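Local coordinates for Lmo2125 protein (Listeria monocytogenes serovar 1/2a, PDB 5TU0) that binds maltose and probably delivers it to a membrane sugar transporter, as a lipoprotein of the bacterial solute-binding protein family, at residues A[155-160]-A[212-217]. The protein carries 2 engineered substitutions. Sequence-based numbering, arbitrary orientation.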
loop_
_atom_site.group_PDB
_atom_site.type_symbol
_atom_site.label_atom_id
_atom_site.label_comp_id
_atom_site.label_asym_id
_atom_site.label_seq_id
_atom_site.Cartn_x
_atom_site.Cartn_y
_atom_site.Cartn_z
ATOM N N GLY A 155 23.425 8.110 -0.119
ATOM C CA GLY A 155 22.790 9.002 -1.099
ATOM C C GLY A 155 21.348 8.601 -1.351
ATOM O O GLY A 155 20.430 9.436 -1.290
ATOM N N PHE A 156 21.165 7.317 -1.618
ATOM C CA PHE A 156 19.842 6.717 -1.820
ATOM C C PHE A 156 19.714 5.515 -0.892
ATOM O O PHE A 156 20.658 4.719 -0.780
ATOM C CB PHE A 156 19.660 6.266 -3.273
ATOM C CG PHE A 156 18.504 5.321 -3.470
ATOM C CD1 PHE A 156 17.208 5.777 -3.391
ATOM C CD2 PHE A 156 18.718 3.968 -3.722
ATOM C CE1 PHE A 156 16.132 4.905 -3.555
ATOM C CE2 PHE A 156 17.646 3.095 -3.903
ATOM C CZ PHE A 156 16.362 3.564 -3.816
ATOM N N LEU A 157 18.555 5.380 -0.235
ATOM C CA LEU A 157 18.300 4.224 0.627
ATOM C C LEU A 157 16.918 3.681 0.366
ATOM O O LEU A 157 15.994 4.451 0.113
ATOM C CB LEU A 157 18.378 4.602 2.107
ATOM C CG LEU A 157 19.693 5.179 2.639
ATOM C CD1 LEU A 157 19.497 5.711 4.052
ATOM C CD2 LEU A 157 20.804 4.142 2.583
ATOM N N ALA A 158 16.786 2.362 0.435
ATOM C CA ALA A 158 15.469 1.682 0.332
ATOM C C ALA A 158 15.498 0.444 1.227
ATOM O O ALA A 158 16.490 -0.287 1.248
ATOM C CB ALA A 158 15.157 1.307 -1.100
ATOM N N LYS A 159 14.409 0.209 1.960
ATOM C CA LYS A 159 14.333 -0.922 2.886
ATOM C C LYS A 159 14.093 -2.233 2.125
ATOM O O LYS A 159 13.061 -2.924 2.314
ATOM C CB LYS A 159 13.223 -0.668 3.910
ATOM C CG LYS A 159 13.265 -1.576 5.126
ATOM C CD LYS A 159 11.957 -1.531 5.906
ATOM C CE LYS A 159 11.977 -2.512 7.067
ATOM N NZ LYS A 159 10.627 -2.677 7.674
ATOM N N TRP A 160 15.056 -2.609 1.296
ATOM C CA TRP A 160 14.876 -3.780 0.466
ATOM C C TRP A 160 14.885 -5.154 1.161
ATOM O O TRP A 160 14.563 -6.148 0.512
ATOM C CB TRP A 160 15.777 -3.753 -0.777
ATOM C CG TRP A 160 15.336 -2.754 -1.842
ATOM C CD1 TRP A 160 14.068 -2.268 -2.064
ATOM C CD2 TRP A 160 16.136 -2.260 -2.920
ATOM N NE1 TRP A 160 14.054 -1.452 -3.165
ATOM C CE2 TRP A 160 15.311 -1.433 -3.713
ATOM C CE3 TRP A 160 17.479 -2.411 -3.271
ATOM C CZ2 TRP A 160 15.793 -0.755 -4.837
ATOM C CZ3 TRP A 160 17.957 -1.735 -4.374
ATOM C CH2 TRP A 160 17.116 -0.920 -5.148
ATOM N N LYS A 212 26.281 -1.440 6.429
ATOM C CA LYS A 212 25.905 -2.772 6.911
ATOM C C LYS A 212 24.542 -2.802 7.559
ATOM O O LYS A 212 23.794 -3.770 7.396
ATOM C CB LYS A 212 26.943 -3.297 7.907
ATOM C CG LYS A 212 26.780 -4.757 8.284
ATOM C CD LYS A 212 26.857 -5.625 7.045
ATOM C CE LYS A 212 27.033 -7.082 7.381
ATOM N NZ LYS A 212 27.112 -7.885 6.132
ATOM N N GLY A 213 24.203 -1.735 8.268
ATOM C CA GLY A 213 22.895 -1.634 8.915
ATOM C C GLY A 213 21.693 -1.828 7.997
ATOM O O GLY A 213 20.621 -2.184 8.467
ATOM N N MET A 214 21.859 -1.606 6.689
ATOM C CA MET A 214 20.734 -1.780 5.753
ATOM C C MET A 214 20.267 -3.251 5.613
ATOM O O MET A 214 19.129 -3.516 5.161
ATOM C CB MET A 214 21.070 -1.181 4.372
ATOM C CG MET A 214 21.143 0.331 4.366
ATOM S SD MET A 214 19.555 1.120 4.690
ATOM C CE MET A 214 18.718 0.733 3.165
ATOM N N GLN A 215 21.126 -4.188 6.011
ATOM C CA GLN A 215 20.818 -5.623 5.943
ATOM C C GLN A 215 20.053 -6.177 7.150
ATOM O O GLN A 215 19.548 -7.299 7.076
ATOM C CB GLN A 215 22.106 -6.421 5.766
ATOM C CG GLN A 215 22.826 -6.076 4.473
ATOM C CD GLN A 215 24.181 -6.734 4.357
ATOM O OE1 GLN A 215 24.391 -7.845 4.839
ATOM N NE2 GLN A 215 25.116 -6.047 3.701
ATOM N N ASP A 216 19.986 -5.415 8.249
ATOM C CA ASP A 216 19.296 -5.837 9.478
ATOM C C ASP A 216 17.850 -5.380 9.380
ATOM O O ASP A 216 17.516 -4.251 9.730
ATOM C CB ASP A 216 19.996 -5.243 10.712
ATOM C CG ASP A 216 19.481 -5.808 12.035
ATOM O OD1 ASP A 216 18.828 -6.857 12.056
ATOM O OD2 ASP A 216 19.774 -5.193 13.075
ATOM N N ASN A 217 16.988 -6.269 8.908
ATOM C CA ASN A 217 15.590 -5.906 8.696
ATOM C C ASN A 217 14.913 -5.338 9.940
ATOM O O ASN A 217 14.123 -4.412 9.839
ATOM C CB ASN A 217 14.775 -7.085 8.197
ATOM C CG ASN A 217 13.359 -6.684 7.830
ATOM O OD1 ASN A 217 12.409 -7.017 8.540
ATOM N ND2 ASN A 217 13.217 -5.915 6.769
#
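Leu157, on the short strand 156-157, meets Met214 of the 3-10 turn 212-215 through its CD2 methyl, which lies 3.9 Å from Met214 SD. The backbone of Leu157 is meanwhile bonded to Ala235 and Leu237 of the parallel strand 235-238, so the leucine reaches the turn from the border of the sheet. One residue on, the side chain of Ala158 turns away from Met214 and rests its CB methyl on one face of the Trp160 indole, toward the rim of the ring and 3.6 Å above its plane. Its carbonyl stays with the methionine: Ala158 O is 3.1 Å from Met214 CE, a tight van der Waals contact. Met214 gets there by folding its chain, chi2 -66° and chi3 -71°, which sets the terminal methyl against the backbone N and O of Ala158. Phe223 and Ile224 of helix 217-229 also pack against the Met214 side chain. Lys159, at the centre of an inverse gamma turn, runs extended from a CG anti to its own N (chi1 -165°) and crosses Asn217 at about a right angle, with Lys159 CE 3.6 Å from Asn217 ND2. The polar ends look to other partners: Lys159 NZ forms a salt bridge with Asp162, while Asn217 ND2 is hydrogen-bonded to Thr161 OG1. A bound glucose unit lies about 6 Å from the Lys159 side chain. Van der Waals packing, apolar at Leu157 and Met214, thus joins strand 156-157 and the loop after it to the turn between helices 193-208 and 217-229, near the maltose site of an alpha/beta periplasmic-binding-protein fold.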